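Local coordinates for photosystem II extrinsic protein V (Arthrospira maxima, PDB 1F1C) that serves as an extrinsic, lumenal heme c subunit of photosystem II that probably helps to stabilise the oxygen-evolving complex and protect it against heat-induced inactivation, at residues 6-11 with 22-27; 15-20 with 65-70; 69-74 with 112-117. One frame throughout, in Å; residues are numbered along the deposited sequence.

Overall arrangement
Contacts 1 and 2 fasten the N-terminal hairpin to two helices of the cytochrome c fold; contact 3 packs helix 67-75 on helix 107-124. The three centres form a tight triangle: contacts 1 and 2 are about 7 Å apart, 2 and 3 about 8 Å, 1 and 3 about 9 Å. Contacts 1 and 2 share the antiparallel pair of strands 7-9 and 16-18, and their segments alternate along the chain. One strand leans on helix 21-34, the other on the start of helix 67-75. Contact 3 follows contact 1 in sequence and takes over Ala69 and Leu70 from contact 2. The packing thus runs from a hairpin remote from the heme to the heme pocket itself.

Contact 1: 6-11 with 22-27; sequences RTFPIN and KEIKKG
Ile24 meets both Arg6 and Phe8 through a single atom, its CD1 methyl, in a slight, wholly apolar contact between the start of the N-terminal hairpin and helix 21-34. The helix begins its part with Lys22, whose carbonyl receives Lys26 N in a regular helical turn. Glu23 comes next and turns its carboxylate back to the helix start, where OE1 binds Ser20 N; as Ser20 in turn caps the first turn with its side chain, the pair forms a capping box. The guanidinium of Arg6 is of opposite charge but does not pair with it, NH2 staying 6.9 Å from Glu23 OE1. At Ile24, chi2 of 173° extends the longer branch, so that CD1 is the part of the residue that reaches the hairpin. There it rests 3.9 Å from Arg6 CG, touching the aliphatic root of that side chain, which bends farther out at chi3 (57°). The same methyl comes to the rim of the Phe8 ring, near the ring plane, with CD1 4.2 Å from Phe8 CZ. Gly27, one turn on, faces a different neighbour: its CA lies 3.5 Å from Asn112 CB, a close approach of the glycine backbone to the root of the asparagine side chain. Helix 107-124 thus lies against both partners, taking Phe8 on Leu118 and Ile24 on Leu119. Strand 7-9 pairs with strand 16-18 through Phe8 and Ala17, and Arg6 bonds Leu19 just beyond the strand ends, so the hairpin and helix 21-34 flank the long C-terminal helix.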
loop_
_atom_site.group_PDB
_atom_site.type_symbol
_atom_site.label_atom_id
_atom_site.label_comp_id
_atom_site.label_asym_id
_atom_site.label_seq_id
_atom_site.Cartn_x
_atom_site.Cartn_y
_atom_site.Cartn_z
ATOM N N ARG A 6 20.213 21.751 -12.945
ATOM C CA ARG A 6 19.492 21.969 -11.700
ATOM C C ARG A 6 18.297 22.907 -11.840
ATOM O O ARG A 6 17.799 23.431 -10.848
ATOM C CB ARG A 6 20.461 22.488 -10.635
ATOM C CG ARG A 6 21.512 21.453 -10.233
ATOM C CD ARG A 6 22.818 22.088 -9.788
ATOM N NE ARG A 6 22.637 23.022 -8.685
ATOM C CZ ARG A 6 22.980 24.307 -8.732
ATOM N NH1 ARG A 6 23.527 24.817 -9.831
ATOM N NH2 ARG A 6 22.775 25.085 -7.678
ATOM N N THR A 7 17.845 23.109 -13.076
ATOM C CA THR A 7 16.686 23.953 -13.352
ATOM C C THR A 7 15.517 23.008 -13.637
ATOM O O THR A 7 15.562 22.253 -14.605
ATOM C CB THR A 7 16.899 24.845 -14.600
ATOM O OG1 THR A 7 18.023 25.715 -14.402
ATOM C CG2 THR A 7 15.669 25.695 -14.855
ATOM N N PHE A 8 14.481 23.042 -12.799
ATOM C CA PHE A 8 13.334 22.169 -12.999
ATOM C C PHE A 8 12.046 22.963 -13.041
ATOM O O PHE A 8 12.005 24.115 -12.616
ATOM C CB PHE A 8 13.213 21.151 -11.863
ATOM C CG PHE A 8 14.516 20.584 -11.416
ATOM C CD1 PHE A 8 15.247 21.211 -10.417
ATOM C CD2 PHE A 8 15.032 19.436 -12.010
ATOM C CE1 PHE A 8 16.479 20.706 -10.015
ATOM C CE2 PHE A 8 16.266 18.919 -11.616
ATOM C CZ PHE A 8 16.992 19.556 -10.617
ATOM N N PRO A 9 10.975 22.357 -13.565
ATOM C CA PRO A 9 9.696 23.057 -13.626
ATOM C C PRO A 9 9.179 22.984 -12.192
ATOM O O PRO A 9 9.053 21.888 -11.642
ATOM C CB PRO A 9 8.856 22.187 -14.561
ATOM C CG PRO A 9 9.849 21.302 -15.256
ATOM C CD PRO A 9 10.885 21.042 -14.217
ATOM N N ILE A 10 8.895 24.126 -11.577
ATOM C CA ILE A 10 8.412 24.112 -10.202
ATOM C C ILE A 10 6.924 23.783 -10.144
ATOM O O ILE A 10 6.447 23.198 -9.173
ATOM C CB ILE A 10 8.646 25.463 -9.498
ATOM C CG1 ILE A 10 8.075 25.391 -8.079
ATOM C CG2 ILE A 10 7.996 26.585 -10.289
ATOM C CD1 ILE A 10 7.968 26.719 -7.387
ATOM N N ASN A 11 6.195 24.161 -11.187
ATOM C CA ASN A 11 4.764 23.899 -11.250
ATOM C C ASN A 11 4.387 23.500 -12.662
ATOM O O ASN A 11 5.248 23.405 -13.537
ATOM C CB ASN A 11 3.965 25.141 -10.852
ATOM C CG ASN A 11 4.367 26.365 -11.650
ATOM O OD1 ASN A 11 4.832 26.255 -12.792
ATOM N ND2 ASN A 11 4.186 27.539 -11.060
ATOM N N LYS A 22 23.062 21.352 -2.733
ATOM C CA LYS A 22 22.884 20.912 -1.354
ATOM C C LYS A 22 21.497 20.314 -1.125
ATOM O O LYS A 22 21.363 19.263 -0.498
ATOM C CB LYS A 22 23.105 22.080 -0.388
ATOM C CG LYS A 22 23.143 21.664 1.077
ATOM C CD LYS A 22 23.441 22.842 2.005
ATOM C CE LYS A 22 22.227 23.746 2.202
ATOM N NZ LYS A 22 21.107 23.056 2.912
ATOM N N GLU A 23 20.469 20.982 -1.637
ATOM C CA GLU A 23 19.097 20.517 -1.476
ATOM C C GLU A 23 18.905 19.154 -2.123
ATOM O O GLU A 23 18.215 18.286 -1.581
ATOM C CB GLU A 23 18.125 21.525 -2.083
ATOM C CG GLU A 23 18.147 22.881 -1.390
ATOM C CD GLU A 23 17.301 23.915 -2.106
ATOM O OE1 GLU A 23 17.570 24.180 -3.298
ATOM O OE2 GLU A 23 16.367 24.458 -1.478
ATOM N N ILE A 24 19.519 18.967 -3.285
ATOM C CA ILE A 24 19.421 17.705 -3.995
ATOM C C ILE A 24 20.098 16.585 -3.205
ATOM O O ILE A 24 19.621 15.447 -3.208
ATOM C CB ILE A 24 20.047 17.818 -5.399
ATOM C CG1 ILE A 24 19.264 18.842 -6.226
ATOM C CG2 ILE A 24 20.024 16.476 -6.093
ATOM C CD1 ILE A 24 19.902 19.158 -7.557
ATOM N N LYS A 25 21.205 16.899 -2.535
ATOM C CA LYS A 25 21.914 15.906 -1.728
ATOM C C LYS A 25 20.966 15.442 -0.639
ATOM O O LYS A 25 20.929 14.263 -0.295
ATOM C CB LYS A 25 23.156 16.515 -1.066
ATOM C CG LYS A 25 24.376 16.688 -1.968
ATOM C CD LYS A 25 24.987 15.346 -2.343
ATOM C CE LYS A 25 26.279 15.523 -3.138
ATOM N NZ LYS A 25 26.861 14.218 -3.571
ATOM N N LYS A 26 20.206 16.387 -0.087
ATOM C CA LYS A 26 19.249 16.083 0.973
ATOM C C LYS A 26 18.044 15.328 0.431
ATOM O O LYS A 26 17.487 14.471 1.113
ATOM C CB LYS A 26 18.771 17.365 1.652
ATOM C CG LYS A 26 19.822 18.055 2.506
ATOM C CD LYS A 26 19.230 19.281 3.189
ATOM C CE LYS A 26 20.252 19.974 4.067
ATOM N NZ LYS A 26 19.693 21.179 4.751
ATOM N N GLY A 27 17.641 15.648 -0.794
ATOM C CA GLY A 27 16.507 14.962 -1.388
ATOM C C GLY A 27 16.849 13.491 -1.559
ATOM O O GLY A 27 16.029 12.610 -1.296
#

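Contact 2: 15-20 with 65-70; sequences DTAVLS and DNIAAL
Ile67 points its side chain at the hairpin and meets Leu19 and Ala17 there. At the root of the side chain, CB belongs to the first residue of helix 67-75, whose backbone is already tied to the hairpin, Ile67 N bonding to Pro9 O; Ala68 N with Ile10 O makes a probable second bond of the same kind. Two carbonyls of the first strand and its continuation therefore take up amide groups of the first helical turn. From CB the short branch, CG2, turns along the helix toward Val71 CG2, one turn farther on. The long branch leaves in another direction: with chi1 at -64°, CG1 is opposite the carbonyl carbon and passes near Pro9 O. Chi2 of 166° then keeps the chain extended, and it ends at CD1, the atom that does the touching. This methyl of Ile67 is 3.7 Å from Leu19 CD1, the two side chains reaching past each other from opposing backbones. Two residues earlier, on strand 16-18, Ala17 CB adds a looser contact, 4.5 Å from Ile67 CD1. Leu19 divides its methyls between two partners: CD1 goes to the isoleucine, while CD2 lies 3.6 Å from Gly115 CA, where the glycine presents bare backbone. Ala17, Leu19 and Ile67 pack away from the heme, whereas Leu70 of the same helix lines its pocket. Helix 107-124 packs against the contact, its Tyr111 touching both Leu19 and Ile67; strand 7-9 lies alongside strand 16-18, with Phe8 against Leu19, and helix 67-75 sets out from this corner.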
loop_
_atom_site.group_PDB
_atom_site.type_symbol
_atom_site.label_atom_id
_atom_site.label_comp_id
_atom_site.label_asym_id
_atom_site.label_seq_id
_atom_site.Cartn_x
_atom_site.Cartn_y
_atom_site.Cartn_z
ATOM N N ASP A 15 6.716 27.426 -14.870
ATOM C CA ASP A 15 7.699 28.194 -14.105
ATOM C C ASP A 15 8.930 27.329 -13.827
ATOM O O ASP A 15 8.827 26.110 -13.657
ATOM C CB ASP A 15 7.127 28.652 -12.760
ATOM C CG ASP A 15 6.045 29.712 -12.895
ATOM O OD1 ASP A 15 5.737 30.132 -14.034
ATOM O OD2 ASP A 15 5.502 30.127 -11.845
ATOM N N THR A 16 10.097 27.959 -13.775
ATOM C CA THR A 16 11.322 27.228 -13.496
ATOM C C THR A 16 11.900 27.632 -12.148
ATOM O O THR A 16 11.662 28.731 -11.657
ATOM C CB THR A 16 12.396 27.453 -14.594
ATOM O OG1 THR A 16 12.603 28.856 -14.782
ATOM C CG2 THR A 16 11.957 26.825 -15.911
ATOM N N ALA A 17 12.649 26.715 -11.550
ATOM C CA ALA A 17 13.292 26.941 -10.267
ATOM C C ALA A 17 14.677 26.316 -10.308
ATOM O O ALA A 17 14.872 25.231 -10.853
ATOM C CB ALA A 17 12.479 26.315 -9.153
ATOM N N VAL A 18 15.648 26.999 -9.737
ATOM C CA VAL A 18 16.991 26.469 -9.722
ATOM C C VAL A 18 17.272 25.980 -8.315
ATOM O O VAL A 18 17.355 26.775 -7.387
ATOM C CB VAL A 18 18.014 27.543 -10.116
ATOM C CG1 VAL A 18 19.395 26.915 -10.266
ATOM C CG2 VAL A 18 17.582 28.217 -11.416
ATOM N N LEU A 19 17.384 24.670 -8.144
ATOM C CA LEU A 19 17.666 24.133 -6.825
ATOM C C LEU A 19 19.161 24.095 -6.578
ATOM O O LEU A 19 19.952 23.952 -7.504
ATOM C CB LEU A 19 17.093 22.723 -6.670
ATOM C CG LEU A 19 15.619 22.640 -6.284
ATOM C CD1 LEU A 19 14.764 23.238 -7.395
ATOM C CD2 LEU A 19 15.242 21.185 -6.031
ATOM N N SER A 20 19.544 24.235 -5.318
ATOM C CA SER A 20 20.952 24.186 -4.970
ATOM C C SER A 20 21.334 22.716 -4.947
ATOM O O SER A 20 20.487 21.847 -4.733
ATOM C CB SER A 20 21.190 24.780 -3.582
ATOM O OG SER A 20 20.791 23.857 -2.578
ATOM N N ASP A 65 5.316 15.626 -13.277
ATOM C CA ASP A 65 6.597 16.042 -13.838
ATOM C C ASP A 65 7.104 17.431 -13.449
ATOM O O ASP A 65 7.890 18.029 -14.180
ATOM C CB ASP A 65 6.568 15.920 -15.370
ATOM C CG ASP A 65 5.429 16.706 -16.003
ATOM O OD1 ASP A 65 4.787 17.522 -15.300
ATOM O OD2 ASP A 65 5.180 16.513 -17.217
ATOM N N ASN A 66 6.654 17.940 -12.310
ATOM C CA ASN A 66 7.116 19.233 -11.801
ATOM C C ASN A 66 7.158 19.150 -10.277
ATOM O O ASN A 66 6.419 18.378 -9.668
ATOM C CB ASN A 66 6.208 20.394 -12.245
ATOM C CG ASN A 66 4.765 20.212 -11.827
ATOM O OD1 ASN A 66 3.986 19.568 -12.520
ATOM N ND2 ASN A 66 4.405 20.771 -10.688
ATOM N N ILE A 67 8.034 19.935 -9.667
ATOM C CA ILE A 67 8.198 19.930 -8.218
ATOM C C ILE A 67 6.904 19.995 -7.408
ATOM O O ILE A 67 6.721 19.227 -6.459
ATOM C CB ILE A 67 9.128 21.084 -7.798
ATOM C CG1 ILE A 67 10.519 20.843 -8.403
ATOM C CG2 ILE A 67 9.169 21.203 -6.273
ATOM C CD1 ILE A 67 11.439 22.059 -8.367
ATOM N N ALA A 68 6.005 20.904 -7.774
ATOM C CA ALA A 68 4.742 21.038 -7.045
ATOM C C ALA A 68 3.920 19.759 -7.102
ATOM O O ALA A 68 3.364 19.318 -6.089
ATOM C CB ALA A 68 3.914 22.209 -7.605
ATOM N N ALA A 69 3.844 19.171 -8.292
ATOM C CA ALA A 69 3.073 17.955 -8.485
ATOM C C ALA A 69 3.664 16.814 -7.688
ATOM O O ALA A 69 2.929 16.027 -7.091
ATOM C CB ALA A 69 3.028 17.601 -9.954
ATOM N N LEU A 70 4.990 16.730 -7.660
ATOM C CA LEU A 70 5.648 15.662 -6.918
ATOM C C LEU A 70 5.444 15.868 -5.419
ATOM O O LEU A 70 5.180 14.916 -4.676
ATOM C CB LEU A 70 7.137 15.615 -7.257
ATOM C CG LEU A 70 7.392 15.009 -8.645
ATOM C CD1 LEU A 70 8.880 15.027 -8.955
ATOM C CD2 LEU A 70 6.846 13.578 -8.682
#

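Contact 3: 69-74 with 112-117; sequences ALVDYI and NVAGYI. With HEC (heme c), chain C.
Leu70 and Ala114 bring helix 67-75 and the C-terminal helix 107-124 of the cytochrome c fold together at the wall of the heme pocket. The two segments approach to 8.9 Å between axes, and their directions differ by 122°. At the crossing Ala114 CB points into the notch between two residues of the facing helix: it sits 3.7 Å from Leu70 CB, and Val71 CG2 closes on it from the other side of the notch. The Leu70 branches then part. Leu70 CD1 passes beside Ala114 O, 3.6 Å away, and on to Ile117 CG2, whereas CD2 turns to the heme methyl CMA. A second heme methyl, CMB, is gripped from both helices, by Ile74 CD1 at 3.8 Å and by the ends of Ile117 and Val113. Tyr73 is turned differently. Its chi1 of -171° carries the ring off the helix-helix seam and lays it over pyrrole A of the heme, the two planes about 21° apart, with Tyr73 CE2 3.4 Å from heme C2A. An edge-to-face meeting with His90, an axial ligand of the iron, makes Tyr73 a second-shell neighbour of that ligand. With an alanine in place of Tyr73, pyrrole A would probably lose the ring stacked on it, and the His90 ring its edge-to-face neighbour. Leu57 of helix 54-58 packs on both Leu70 and Ile117, and Asp72 makes a salt bridge with Arg64. Beyond the pyrrole the phenol reaches the rim of the macrocycle, where Tyr73 OH stands 3.2 Å from the meso carbon CHA of the heme and makes a weak hydrogen bond to Thr78 O.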
loop_
_atom_site.group_PDB
_atom_site.type_symbol
_atom_site.label_atom_id
_atom_site.label_comp_id
_atom_site.label_asym_id
_atom_site.label_seq_id
_atom_site.Cartn_x
_atom_site.Cartn_y
_atom_site.Cartn_z
ATOM N N ALA A 69 3.844 19.171 -8.292
ATOM C CA ALA A 69 3.073 17.955 -8.485
ATOM C C ALA A 69 3.664 16.814 -7.688
ATOM O O ALA A 69 2.929 16.027 -7.091
ATOM C CB ALA A 69 3.028 17.601 -9.954
ATOM N N LEU A 70 4.990 16.730 -7.660
ATOM C CA LEU A 70 5.648 15.662 -6.918
ATOM C C LEU A 70 5.444 15.868 -5.419
ATOM O O LEU A 70 5.180 14.916 -4.676
ATOM C CB LEU A 70 7.137 15.615 -7.257
ATOM C CG LEU A 70 7.392 15.009 -8.645
ATOM C CD1 LEU A 70 8.880 15.027 -8.955
ATOM C CD2 LEU A 70 6.846 13.578 -8.682
ATOM N N VAL A 71 5.552 17.114 -4.977
ATOM C CA VAL A 71 5.354 17.407 -3.567
ATOM C C VAL A 71 3.930 17.042 -3.155
ATOM O O VAL A 71 3.722 16.438 -2.098
ATOM C CB VAL A 71 5.626 18.890 -3.273
ATOM C CG1 VAL A 71 5.252 19.215 -1.829
ATOM C CG2 VAL A 71 7.093 19.189 -3.513
ATOM N N ASP A 72 2.958 17.389 -4.001
ATOM C CA ASP A 72 1.547 17.090 -3.742
ATOM C C ASP A 72 1.357 15.595 -3.611
ATOM O O ASP A 72 0.653 15.110 -2.717
ATOM C CB ASP A 72 0.669 17.586 -4.896
ATOM C CG ASP A 72 -0.799 17.194 -4.734
ATOM O OD1 ASP A 72 -1.386 16.667 -5.704
ATOM O OD2 ASP A 72 -1.375 17.417 -3.645
ATOM N N TYR A 73 1.984 14.866 -4.528
ATOM C CA TYR A 73 1.887 13.420 -4.547
ATOM C C TYR A 73 2.267 12.785 -3.215
ATOM O O TYR A 73 1.561 11.906 -2.722
ATOM C CB TYR A 73 2.772 12.830 -5.647
ATOM C CG TYR A 73 2.513 11.361 -5.819
ATOM C CD1 TYR A 73 1.484 10.906 -6.652
ATOM C CD2 TYR A 73 3.217 10.426 -5.064
ATOM C CE1 TYR A 73 1.165 9.548 -6.724
ATOM C CE2 TYR A 73 2.899 9.074 -5.118
ATOM C CZ TYR A 73 1.876 8.640 -5.950
ATOM O OH TYR A 73 1.578 7.299 -6.011
ATOM N N ILE A 74 3.386 13.217 -2.637
ATOM C CA ILE A 74 3.830 12.657 -1.367
ATOM C C ILE A 74 2.886 13.057 -0.249
ATOM O O ILE A 74 2.634 12.277 0.669
ATOM C CB ILE A 74 5.249 13.108 -1.016
ATOM C CG1 ILE A 74 6.199 12.680 -2.132
ATOM C CG2 ILE A 74 5.670 12.498 0.318
ATOM C CD1 ILE A 74 7.565 13.355 -2.081
ATOM N N ASN A 112 12.932 18.877 -1.845
ATOM C CA ASN A 112 14.247 18.320 -2.184
ATOM C C ASN A 112 14.129 16.958 -2.890
ATOM O O ASN A 112 14.800 16.696 -3.904
ATOM C CB ASN A 112 15.092 18.161 -0.907
ATOM C CG ASN A 112 15.333 19.490 -0.177
ATOM O OD1 ASN A 112 15.562 19.503 1.029
ATOM N ND2 ASN A 112 15.297 20.595 -0.906
ATOM N N VAL A 113 13.282 16.086 -2.348
ATOM C CA VAL A 113 13.103 14.772 -2.941
ATOM C C VAL A 113 12.564 14.961 -4.357
ATOM O O VAL A 113 12.966 14.245 -5.279
ATOM C CB VAL A 113 12.115 13.901 -2.121
ATOM C CG1 VAL A 113 12.068 12.485 -2.692
ATOM C CG2 VAL A 113 12.543 13.856 -0.675
ATOM N N ALA A 114 11.669 15.932 -4.523
ATOM C CA ALA A 114 11.080 16.223 -5.828
ATOM C C ALA A 114 12.164 16.641 -6.824
ATOM O O ALA A 114 12.160 16.225 -7.984
ATOM C CB ALA A 114 10.029 17.328 -5.690
ATOM N N GLY A 115 13.093 17.476 -6.362
ATOM C CA GLY A 115 14.168 17.913 -7.223
ATOM C C GLY A 115 15.067 16.738 -7.554
ATOM O O GLY A 115 15.526 16.592 -8.690
ATOM N N TYR A 116 15.328 15.900 -6.555
ATOM C CA TYR A 116 16.176 14.725 -6.746
ATOM C C TYR A 116 15.580 13.809 -7.814
ATOM O O TYR A 116 16.249 13.451 -8.787
ATOM C CB TYR A 116 16.317 13.942 -5.431
ATOM C CG TYR A 116 17.028 12.623 -5.604
ATOM C CD1 TYR A 116 18.380 12.578 -5.930
ATOM C CD2 TYR A 116 16.338 11.417 -5.484
ATOM C CE1 TYR A 116 19.030 11.366 -6.138
ATOM C CE2 TYR A 116 16.977 10.203 -5.685
ATOM C CZ TYR A 116 18.323 10.185 -6.014
ATOM O OH TYR A 116 18.960 8.985 -6.227
ATOM N N ILE A 117 14.321 13.426 -7.620
ATOM C CA ILE A 117 13.641 12.557 -8.568
ATOM C C ILE A 117 13.749 13.098 -9.991
ATOM O O ILE A 117 14.102 12.357 -10.903
ATOM C CB ILE A 117 12.138 12.382 -8.200
ATOM C CG1 ILE A 117 12.007 11.552 -6.906
ATOM C CG2 ILE A 117 11.389 11.735 -9.378
ATOM C CD1 ILE A 117 10.561 11.386 -6.365
HETATM FE FE HEC C . 5.921 5.400 -4.417
HETATM C CHA HEC C . 3.945 5.522 -7.178
HETATM C CHB HEC C . 7.089 8.619 -5.157
HETATM C CHC HEC C . 7.779 5.488 -1.565
HETATM C CHD HEC C . 5.178 2.133 -3.963
HETATM N NA HEC C . 5.538 6.780 -5.802
HETATM C C1A HEC C . 4.681 6.666 -6.863
HETATM C C2A HEC C . 4.759 7.848 -7.678
HETATM C C3A HEC C . 5.622 8.701 -7.124
HETATM C C4A HEC C . 6.140 8.025 -5.988
HETATM C CMA HEC C . 5.860 10.163 -7.464
HETATM C CAA HEC C . 3.981 8.119 -8.921
HETATM C CBA HEC C . 4.759 7.502 -10.055
HETATM C CGA HEC C . 4.189 7.882 -11.391
HETATM O O1A HEC C . 3.147 8.564 -11.414
HETATM O O2A HEC C . 4.778 7.498 -12.416
HETATM N NB HEC C . 7.127 6.743 -3.543
HETATM C C1B HEC C . 7.529 8.020 -4.002
HETATM C C2B HEC C . 8.341 8.696 -3.047
HETATM C C3B HEC C . 8.424 7.876 -1.980
HETATM C C4B HEC C . 7.736 6.648 -2.311
HETATM C CMB HEC C . 9.010 10.054 -3.183
HETATM C CAB HEC C . 9.037 8.194 -0.768
HETATM C CBB HEC C . 8.566 9.238 0.050
HETATM N NC HEC C . 6.401 4.088 -3.090
HETATM C C1C HEC C . 7.199 4.277 -1.974
HETATM C C2C HEC C . 7.340 3.073 -1.228
HETATM C C3C HEC C . 6.569 2.129 -1.843
HETATM C C4C HEC C . 6.021 2.768 -3.042
HETATM C CMC HEC C . 8.241 2.854 -0.015
HETATM C CAC HEC C . 6.479 0.768 -1.451
HETATM C CBC HEC C . 5.999 0.390 -0.160
HETATM N ND HEC C . 4.753 4.118 -5.332
HETATM C C1D HEC C . 4.517 2.806 -4.989
HETATM C C2D HEC C . 3.584 2.196 -5.874
HETATM C C3D HEC C . 3.241 3.144 -6.769
HETATM C C4D HEC C . 3.988 4.333 -6.454
HETATM C CMD HEC C . 3.225 0.694 -5.937
HETATM C CAD HEC C . 2.182 3.028 -7.870
HETATM C CBD HEC C . 0.784 3.391 -7.373
HETATM C CGD HEC C . -0.267 3.357 -8.479
HETATM O O1D HEC C . -0.217 4.196 -9.397
HETATM O O2D HEC C . -1.150 2.477 -8.435
#